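Local atomic coordinates of putative yopH targeting protein (Yersinia pestis, PDB entry 4GF3), a protein that probably acts as a dedicated type III secretion chaperone, binding the effector YopH and aiding its targeting for export. Residues 33-41 with 48-56; 88-96 with 108-119. All coordinates share one frame; numbering follows the deposited sequence.

Contact 1. Residues 33-41 with 48-56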
loop_
_atom_site.group_PDB
_atom_site.type_symbol
_atom_site.label_atom_id
_atom_site.label_comp_id
_atom_site.label_asym_id
_atom_site.label_seq_id
_atom_site.Cartn_x
_atom_site.Cartn_y
_atom_site.Cartn_z
ATOM N N ASP A 33 -1.710 12.293 -4.675
ATOM C CA ASP A 33 -2.013 13.714 -4.445
ATOM C C ASP A 33 -0.759 14.472 -3.948
ATOM O O ASP A 33 -0.823 15.353 -3.038
ATOM C CB ASP A 33 -3.198 13.866 -3.485
ATOM C CG ASP A 33 -4.536 13.405 -4.120
ATOM O OD1 ASP A 33 -4.641 13.444 -5.361
ATOM O OD2 ASP A 33 -5.455 13.013 -3.344
ATOM N N LYS A 34 0.361 14.119 -4.597
ATOM C CA LYS A 34 1.675 14.711 -4.358
ATOM C C LYS A 34 2.241 14.423 -2.996
ATOM O O LYS A 34 3.427 14.661 -2.820
ATOM C CB LYS A 34 1.649 16.254 -4.510
ATOM C CG LYS A 34 0.936 16.812 -5.712
ATOM C CD LYS A 34 1.624 16.419 -6.985
ATOM C CE LYS A 34 0.958 17.011 -8.176
ATOM N NZ LYS A 34 1.828 16.640 -9.326
ATOM N N ILE A 35 1.456 13.954 -2.028
ATOM C CA ILE A 35 1.969 13.852 -0.655
ATOM C C ILE A 35 1.984 12.454 -0.040
ATOM O O ILE A 35 2.864 12.145 0.750
ATOM C CB ILE A 35 1.317 14.858 0.344
ATOM C CG1 ILE A 35 -0.130 14.481 0.694
ATOM C CG2 ILE A 35 1.473 16.324 -0.128
ATOM C CD1 ILE A 35 -0.444 14.533 2.195
ATOM N N TRP A 36 0.992 11.612 -0.315
ATOM C CA TRP A 36 0.985 10.313 0.247
ATOM C C TRP A 36 1.760 9.346 -0.659
ATOM O O TRP A 36 1.707 9.417 -1.885
ATOM C CB TRP A 36 -0.417 9.711 0.323
ATOM C CG TRP A 36 -1.485 10.399 1.134
ATOM C CD1 TRP A 36 -2.729 10.758 0.666
ATOM C CD2 TRP A 36 -1.500 10.663 2.542
ATOM N NE1 TRP A 36 -3.489 11.264 1.684
ATOM C CE2 TRP A 36 -2.762 11.232 2.843
ATOM C CE3 TRP A 36 -0.566 10.528 3.559
ATOM C CZ2 TRP A 36 -3.117 11.654 4.124
ATOM C CZ3 TRP A 36 -0.908 10.957 4.826
ATOM C CH2 TRP A 36 -2.178 11.530 5.095
ATOM N N VAL A 37 2.342 8.342 -0.038
ATOM C CA VAL A 37 3.086 7.333 -0.790
ATOM C C VAL A 37 2.692 5.947 -0.336
ATOM O O VAL A 37 2.806 5.598 0.839
ATOM C CB VAL A 37 4.638 7.556 -0.640
ATOM C CG1 VAL A 37 5.371 6.491 -1.404
ATOM C CG2 VAL A 37 5.040 8.910 -1.141
ATOM N N VAL A 38 2.226 5.123 -1.286
ATOM C CA VAL A 38 1.940 3.769 -1.036
ATOM C C VAL A 38 3.110 3.008 -1.616
ATOM O O VAL A 38 3.445 3.102 -2.785
ATOM C CB VAL A 38 0.619 3.298 -1.692
ATOM C CG1 VAL A 38 0.499 1.806 -1.642
ATOM C CG2 VAL A 38 -0.613 3.854 -0.951
ATOM N N HIS A 39 3.709 2.214 -0.759
ATOM C CA HIS A 39 4.863 1.367 -1.099
ATOM C C HIS A 39 4.423 -0.060 -1.354
ATOM O O HIS A 39 3.504 -0.593 -0.709
ATOM C CB HIS A 39 5.835 1.359 0.075
ATOM C CG HIS A 39 6.397 2.698 0.385
ATOM N ND1 HIS A 39 7.440 3.243 -0.328
ATOM C CD2 HIS A 39 6.033 3.631 1.303
ATOM C CE1 HIS A 39 7.712 4.435 0.159
ATOM N NE2 HIS A 39 6.853 4.692 1.129
ATOM N N LEU A 40 5.077 -0.682 -2.320
ATOM C CA LEU A 40 4.840 -2.068 -2.721
ATOM C C LEU A 40 6.153 -2.853 -2.647
ATOM O O LEU A 40 7.136 -2.403 -3.137
ATOM C CB LEU A 40 4.377 -2.155 -4.150
ATOM C CG LEU A 40 3.205 -1.266 -4.395
ATOM C CD1 LEU A 40 3.282 -0.679 -5.807
ATOM C CD2 LEU A 40 2.017 -2.101 -4.034
ATOM N N ALA A 41 6.129 -4.046 -2.070
ATOM C CA ALA A 41 7.313 -4.903 -2.021
ATOM C C ALA A 41 6.953 -6.376 -1.845
ATOM O O ALA A 41 5.991 -6.685 -1.163
ATOM C CB ALA A 41 8.184 -4.482 -0.876
ATOM N N LEU A 48 3.169 -10.295 -1.113
ATOM C CA LEU A 48 3.634 -8.931 -1.133
ATOM C C LEU A 48 2.901 -8.096 -0.118
ATOM O O LEU A 48 1.886 -8.499 0.454
ATOM C CB LEU A 48 3.525 -8.273 -2.515
ATOM C CG LEU A 48 2.079 -7.784 -2.904
ATOM C CD1 LEU A 48 2.151 -6.637 -3.911
ATOM C CD2 LEU A 48 1.212 -8.904 -3.440
ATOM N N VAL A 49 3.440 -6.917 0.107
ATOM C CA VAL A 49 2.740 -5.912 0.913
ATOM C C VAL A 49 2.607 -4.617 0.191
ATOM O O VAL A 49 3.436 -4.258 -0.668
ATOM C CB VAL A 49 3.427 -5.600 2.243
ATOM C CG1 VAL A 49 3.365 -6.806 3.182
ATOM C CG2 VAL A 49 4.884 -5.150 1.985
ATOM N N ALA A 50 1.539 -3.908 0.554
ATOM C CA ALA A 50 1.295 -2.549 0.172
ATOM C C ALA A 50 1.096 -1.774 1.463
ATOM O O ALA A 50 0.398 -2.221 2.409
ATOM C CB ALA A 50 0.068 -2.453 -0.699
ATOM N N PHE A 51 1.795 -0.675 1.583
ATOM C CA PHE A 51 1.791 0.054 2.880
ATOM C C PHE A 51 2.110 1.523 2.739
ATOM O O PHE A 51 2.771 1.943 1.758
ATOM C CB PHE A 51 2.728 -0.624 3.925
ATOM C CG PHE A 51 4.182 -0.507 3.626
ATOM C CD1 PHE A 51 4.948 0.550 4.169
ATOM C CD2 PHE A 51 4.807 -1.427 2.808
ATOM C CE1 PHE A 51 6.283 0.659 3.897
ATOM C CE2 PHE A 51 6.165 -1.342 2.580
ATOM C CZ PHE A 51 6.902 -0.303 3.127
ATOM N N MET A 52 1.668 2.298 3.730
ATOM C CA MET A 52 1.890 3.744 3.757
ATOM C C MET A 52 2.023 4.248 5.201
ATOM O O MET A 52 1.394 3.698 6.155
ATOM C CB MET A 52 0.784 4.483 3.003
ATOM C CG MET A 52 -0.589 4.452 3.600
ATOM S SD MET A 52 -1.674 5.558 2.706
ATOM C CE MET A 52 -1.176 7.178 3.279
ATOM N N ARG A 53 2.828 5.286 5.364
ATOM C CA ARG A 53 2.851 6.041 6.608
ATOM C C ARG A 53 1.775 7.112 6.506
ATOM O O ARG A 53 1.715 7.901 5.548
ATOM C CB ARG A 53 4.227 6.657 6.888
ATOM C CG ARG A 53 4.385 7.399 8.250
ATOM C CD ARG A 53 5.873 7.566 8.586
ATOM N NE ARG A 53 6.191 8.309 9.829
ATOM C CZ ARG A 53 6.366 9.628 9.898
ATOM N NH1 ARG A 53 6.190 10.381 8.815
ATOM N NH2 ARG A 53 6.683 10.220 11.063
ATOM N N ALA A 54 0.921 7.144 7.510
ATOM C CA ALA A 54 -0.068 8.179 7.625
ATOM C C ALA A 54 0.295 9.158 8.785
ATOM O O ALA A 54 1.485 9.254 9.203
ATOM C CB ALA A 54 -1.433 7.526 7.795
ATOM N N GLY A 55 -0.713 9.821 9.354
ATOM C CA GLY A 55 -0.491 10.898 10.346
ATOM C C GLY A 55 -0.306 10.394 11.760
ATOM O O GLY A 55 -0.431 9.184 12.043
ATOM N N ILE A 56 0.054 11.305 12.639
ATOM C CA ILE A 56 0.261 10.989 14.048
ATOM C C ILE A 56 -1.056 10.544 14.711
ATOM O O ILE A 56 -2.133 11.018 14.346
ATOM C CB ILE A 56 0.911 12.166 14.804
ATOM C CG1 ILE A 56 1.423 11.660 16.152
ATOM C CG2 ILE A 56 -0.060 13.339 14.968
ATOM C CD1 ILE A 56 2.378 12.568 16.866
HETATM O O HOH W 1 4.178 6.252 3.076
HETATM O O HOH W 2 2.643 8.562 3.032
#
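His39 and Phe51 form a hydrogen-bonded pair in the antiparallel beta hairpin of strands 36-42 and 47-56, part of the central sheet of this CesT-family chaperone fold. Toward the turn the hairpin is closely zipped. His39 N gives a nearly straight bond to Phe51 O (2.7 Å, 174° at the hydrogen), Phe51 N answers to His39 O, and Ala41 and Val49 exchange a second reciprocal pair. The phenyl ring is swung over its neighbour because Phe51 CG sits between its own backbone N and carbonyl carbon (chi1 70°). His39 CB then lies over the ring face, 3.7 Å from the centroid of the Phe51 ring, in a CH-pi contact, while the two aromatic planes, not far from parallel, are offset enough that there is little stacking. The imidazole NE2 is hydrogen-bonded to an acidic side chain of the chain of another protein. On the other face of the sheet, Leu40 CD2 packs against Ala50 CB, and helix 102-118 covers Val38 and Ala50.

Past Val38 the strands splay and water replaces direct bonding. One water accepts a hydrogen bond from Arg53 N and donates to Val37 O; a second accepts from Val37 N and donates to Arg53 O, and also lies at the edge of the Trp36 ring, in its plane. Here Met52 approaches the indole from the side opposite Ile35 CD1, its sulfur oblique to the ring in a Met-aromatic contact. The methionine bends at chi3 (-76°), bringing its methyl CE, toward the rim, to 3.4 Å from Trp36 CE3.

Contact 2. Residues 88-96 with 108-119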
loop_
_atom_site.group_PDB
_atom_site.type_symbol
_atom_site.label_atom_id
_atom_site.label_comp_id
_atom_site.label_asym_id
_atom_site.label_seq_id
_atom_site.Cartn_x
_atom_site.Cartn_y
_atom_site.Cartn_z
ATOM N N HIS A 88 3.092 7.615 14.589
ATOM C CA HIS A 88 2.399 7.640 13.289
ATOM C C HIS A 88 1.846 6.296 12.949
ATOM O O HIS A 88 2.481 5.233 13.124
ATOM C CB HIS A 88 3.257 8.107 12.124
ATOM C CG HIS A 88 3.522 9.574 12.138
ATOM N ND1 HIS A 88 3.318 10.390 11.045
ATOM C CD2 HIS A 88 3.964 10.368 13.131
ATOM C CE1 HIS A 88 3.664 11.624 11.358
ATOM N NE2 HIS A 88 4.034 11.644 12.631
ATOM N N TRP A 89 0.663 6.359 12.375
ATOM C CA TRP A 89 0.025 5.188 11.844
ATOM C C TRP A 89 0.781 4.683 10.627
ATOM O O TRP A 89 1.190 5.460 9.753
ATOM C CB TRP A 89 -1.410 5.487 11.464
ATOM C CG TRP A 89 -2.274 5.705 12.665
ATOM C CD1 TRP A 89 -2.895 6.873 13.081
ATOM C CD2 TRP A 89 -2.671 4.694 13.585
ATOM N NE1 TRP A 89 -3.647 6.630 14.198
ATOM C CE2 TRP A 89 -3.533 5.301 14.525
ATOM C CE3 TRP A 89 -2.404 3.339 13.681
ATOM C CZ2 TRP A 89 -4.099 4.583 15.592
ATOM C CZ3 TRP A 89 -2.960 2.626 14.762
ATOM C CH2 TRP A 89 -3.814 3.255 15.669
ATOM N N LEU A 90 0.946 3.379 10.598
ATOM C CA LEU A 90 1.504 2.685 9.449
ATOM C C LEU A 90 0.426 1.698 9.001
ATOM O O LEU A 90 0.129 0.718 9.708
ATOM C CB LEU A 90 2.769 1.940 9.853
ATOM C CG LEU A 90 3.721 1.498 8.714
ATOM C CD1 LEU A 90 5.056 1.108 9.318
ATOM C CD2 LEU A 90 3.168 0.365 7.861
ATOM N N LEU A 91 -0.121 1.949 7.812
ATOM C CA LEU A 91 -1.295 1.251 7.283
ATOM C C LEU A 91 -0.804 0.263 6.242
ATOM O O LEU A 91 0.096 0.586 5.408
ATOM C CB LEU A 91 -2.256 2.246 6.674
ATOM C CG LEU A 91 -2.682 3.444 7.522
ATOM C CD1 LEU A 91 -3.646 4.295 6.717
ATOM C CD2 LEU A 91 -3.248 2.954 8.831
ATOM N N TRP A 92 -1.313 -0.969 6.272
ATOM C CA TRP A 92 -0.697 -1.978 5.480
ATOM C C TRP A 92 -1.675 -3.117 5.133
ATOM O O TRP A 92 -2.716 -3.365 5.786
ATOM C CB TRP A 92 0.584 -2.558 6.121
ATOM C CG TRP A 92 0.347 -3.268 7.443
ATOM C CD1 TRP A 92 0.454 -2.709 8.694
ATOM C CD2 TRP A 92 0.080 -4.675 7.660
ATOM N NE1 TRP A 92 0.319 -3.669 9.658
ATOM C CE2 TRP A 92 -0.011 -4.862 9.067
ATOM C CE3 TRP A 92 -0.180 -5.784 6.801
ATOM C CZ2 TRP A 92 -0.283 -6.115 9.634
ATOM C CZ3 TRP A 92 -0.487 -7.003 7.360
ATOM C CH2 TRP A 92 -0.509 -7.163 8.766
ATOM N N SER A 93 -1.382 -3.741 4.018
ATOM C CA SER A 93 -2.119 -4.962 3.629
ATOM C C SER A 93 -1.112 -5.966 3.079
ATOM O O SER A 93 -0.114 -5.603 2.401
ATOM C CB SER A 93 -3.228 -4.714 2.576
ATOM O OG SER A 93 -4.022 -5.885 2.418
ATOM N N GLN A 94 -1.368 -7.236 3.384
ATOM C CA GLN A 94 -0.498 -8.339 3.004
ATOM C C GLN A 94 -1.288 -9.321 2.145
ATOM O O GLN A 94 -2.342 -9.736 2.542
ATOM C CB GLN A 94 0.092 -9.016 4.269
ATOM C CG GLN A 94 1.101 -10.127 3.957
ATOM C CD GLN A 94 1.940 -10.517 5.202
ATOM O OE1 GLN A 94 2.219 -9.692 6.107
ATOM N NE2 GLN A 94 2.379 -11.750 5.214
ATOM N N LEU A 95 -0.772 -9.634 0.975
ATOM C CA LEU A 95 -1.482 -10.332 -0.076
ATOM C C LEU A 95 -0.612 -11.423 -0.738
ATOM O O LEU A 95 0.583 -11.291 -0.933
ATOM C CB LEU A 95 -1.890 -9.344 -1.180
ATOM C CG LEU A 95 -2.749 -8.145 -0.729
ATOM C CD1 LEU A 95 -1.961 -6.847 -0.834
ATOM C CD2 LEU A 95 -4.064 -8.111 -1.501
ATOM N N ASN A 96 -1.290 -12.441 -1.211
ATOM C CA ASN A 96 -0.725 -13.449 -1.982
ATOM C C ASN A 96 -0.584 -12.993 -3.418
ATOM O O ASN A 96 -1.564 -12.606 -4.068
ATOM C CB ASN A 96 -1.618 -14.696 -1.897
ATOM C CG ASN A 96 -1.083 -15.831 -2.655
ATOM O OD1 ASN A 96 -1.272 -15.931 -3.870
ATOM N ND2 ASN A 96 -0.456 -16.809 -1.912
ATOM N N VAL A 108 -6.925 -1.909 -2.653
ATOM C CA VAL A 108 -6.023 -1.746 -1.495
ATOM C C VAL A 108 -5.452 -0.342 -1.443
ATOM O O VAL A 108 -5.482 0.342 -0.427
ATOM C CB VAL A 108 -4.884 -2.806 -1.518
ATOM C CG1 VAL A 108 -3.823 -2.515 -0.479
ATOM C CG2 VAL A 108 -5.478 -4.165 -1.220
ATOM N N LEU A 109 -4.989 0.116 -2.589
ATOM C CA LEU A 109 -4.398 1.443 -2.631
ATOM C C LEU A 109 -5.416 2.525 -2.196
ATOM O O LEU A 109 -5.150 3.432 -1.370
ATOM C CB LEU A 109 -3.837 1.695 -4.022
ATOM C CG LEU A 109 -3.146 3.072 -4.163
ATOM C CD1 LEU A 109 -1.976 3.009 -5.128
ATOM C CD2 LEU A 109 -4.125 4.131 -4.601
ATOM N N THR A 110 -6.590 2.440 -2.774
ATOM C CA THR A 110 -7.641 3.440 -2.461
ATOM C C THR A 110 -8.128 3.292 -1.007
ATOM O O THR A 110 -8.474 4.264 -0.368
ATOM C CB THR A 110 -8.810 3.414 -3.474
ATOM O OG1 THR A 110 -9.341 2.094 -3.603
ATOM C CG2 THR A 110 -8.341 3.831 -4.791
ATOM N N SER A 111 -8.128 2.090 -0.479
ATOM C CA SER A 111 -8.530 1.859 0.935
ATOM C C SER A 111 -7.480 2.374 1.918
ATOM O O SER A 111 -7.809 2.935 2.977
ATOM C CB SER A 111 -8.784 0.382 1.178
ATOM O OG SER A 111 -9.952 -0.009 0.473
ATOM N N LEU A 112 -6.225 2.194 1.542
ATOM C CA LEU A 112 -5.106 2.708 2.345
ATOM C C LEU A 112 -5.241 4.211 2.477
ATOM O O LEU A 112 -5.219 4.773 3.594
ATOM C CB LEU A 112 -3.762 2.351 1.673
ATOM C CG LEU A 112 -3.260 0.930 1.800
ATOM C CD1 LEU A 112 -2.035 0.599 0.953
ATOM C CD2 LEU A 112 -2.974 0.552 3.248
ATOM N N VAL A 113 -5.409 4.870 1.310
ATOM C CA VAL A 113 -5.556 6.322 1.253
ATOM C C VAL A 113 -6.773 6.770 2.039
ATOM O O VAL A 113 -6.718 7.740 2.800
ATOM C CB VAL A 113 -5.586 6.818 -0.230
ATOM C CG1 VAL A 113 -6.057 8.259 -0.314
ATOM C CG2 VAL A 113 -4.183 6.643 -0.828
ATOM N N ASP A 114 -7.882 6.066 1.883
ATOM C CA ASP A 114 -9.098 6.446 2.620
ATOM C C ASP A 114 -8.933 6.331 4.153
ATOM O O ASP A 114 -9.456 7.150 4.909
ATOM C CB ASP A 114 -10.295 5.574 2.172
ATOM C CG ASP A 114 -10.922 6.016 0.824
ATOM O OD1 ASP A 114 -10.841 7.190 0.422
ATOM O OD2 ASP A 114 -11.555 5.153 0.183
ATOM N N LYS A 115 -8.225 5.311 4.597
ATOM C CA LYS A 115 -7.955 5.067 6.033
ATOM C C LYS A 115 -7.102 6.179 6.584
ATOM O O LYS A 115 -7.433 6.722 7.641
ATOM C CB LYS A 115 -7.281 3.722 6.266
ATOM C CG LYS A 115 -7.236 3.210 7.730
ATOM C CD LYS A 115 -8.585 3.114 8.431
ATOM C CE LYS A 115 -8.478 2.487 9.808
ATOM N NZ LYS A 115 -9.795 2.263 10.478
ATOM N N ALA A 116 -6.081 6.564 5.818
ATOM C CA ALA A 116 -5.227 7.666 6.173
ATOM C C ALA A 116 -6.001 8.982 6.384
ATOM O O ALA A 116 -5.860 9.652 7.399
ATOM C CB ALA A 116 -4.155 7.789 5.134
ATOM N N VAL A 117 -6.872 9.301 5.434
ATOM C CA VAL A 117 -7.801 10.399 5.564
ATOM C C VAL A 117 -8.717 10.219 6.804
ATOM O O VAL A 117 -8.719 11.086 7.666
ATOM C CB VAL A 117 -8.614 10.583 4.255
ATOM C CG1 VAL A 117 -9.715 11.598 4.464
ATOM C CG2 VAL A 117 -7.682 10.962 3.102
ATOM N N THR A 118 -9.441 9.108 6.918
ATOM C CA THR A 118 -10.292 8.862 8.079
ATOM C C THR A 118 -9.560 8.990 9.431
ATOM O O THR A 118 -10.131 9.491 10.386
ATOM C CB THR A 118 -11.062 7.498 8.067
ATOM O OG1 THR A 118 -10.191 6.413 8.383
ATOM C CG2 THR A 118 -11.791 7.257 6.746
ATOM N N LEU A 119 -8.317 8.546 9.508
ATOM C CA LEU A 119 -7.518 8.726 10.687
ATOM C C LEU A 119 -6.972 10.152 10.677
ATOM O O LEU A 119 -6.352 10.531 11.648
ATOM C CB LEU A 119 -6.364 7.693 10.696
ATOM C CG LEU A 119 -6.810 6.245 10.961
ATOM C CD1 LEU A 119 -5.669 5.258 10.816
ATOM C CD2 LEU A 119 -7.388 6.044 12.340
#
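The Trp89 indole carries Leu119 CD1 over one face, offset toward the rim: the methyl stands 3.9 Å from the centroid of the five-membered ring, 11° off the normal, in a CH-pi contact. At the ring's edge, NE1 is hydrogen-bonded to Gln62 OE1 of helix 60-68, whose Ile66 also packs on both Trp89 and Leu119. Leu119 runs roughly perpendicular to Trp89 and touches it through CD1. That same methyl is shared, since Leu119 CD1 is also 3.9 Å from Leu91 CD2, the two leucines passing alongside each other with opposed directions.

The other methyl of Leu91, CD1, presses on the helix backbone, 3.4 Å from Ala116 N and 3.5 Å from Leu112 O. Lys115 meets this methyl through CB and CG, the aliphatic base of its chain. This is the helix-on-sheet layer of the alpha+beta fold of CesT-family chaperones, with the helix packed on one face of the antiparallel sheet: strand 88-96 and helix 108-118 run nearly antiparallel, at 158°, with their axes 8.8 Å apart at closest approach. On the main-chain side of Leu91, Leu112 CD2 lies 3.7 Å from Leu91 C and close to Leu91 CB and Trp92 N, thus covering main chain as well as side chain.

Val108 then divides its two methyls. CG1 meets Ser93 CB at 3.8 Å, whereas CG2 faces Leu95 CD2 at a looser 4.2 Å. Ser93 OG, set anti to the backbone N (chi1 -171°), has its hydrogen-bond partner in Val78 O.

From the N terminus, the chain passes helix 4-15 and strand 28-32 before contact 1 closes the short turn between strands 36-42 and 47-56. Helix 60-68 and strand 80-83 follow, and strand 88-96 then returns to the sheet between 80-83 and 47-56. Contact 2 closes the next loop, folding helix 102-118 back onto that strand. The two closures are in series, neither enclosing nor crossing the other. They meet along neighbouring strands 47-56 and 88-96, where Leu48 N to Leu95 O and Ala54 N to Trp89 O are probable hydrogen bonds. The helix spans both: Leu112 packs on Val38 and Ala116 on Met52, both residues of contact 1.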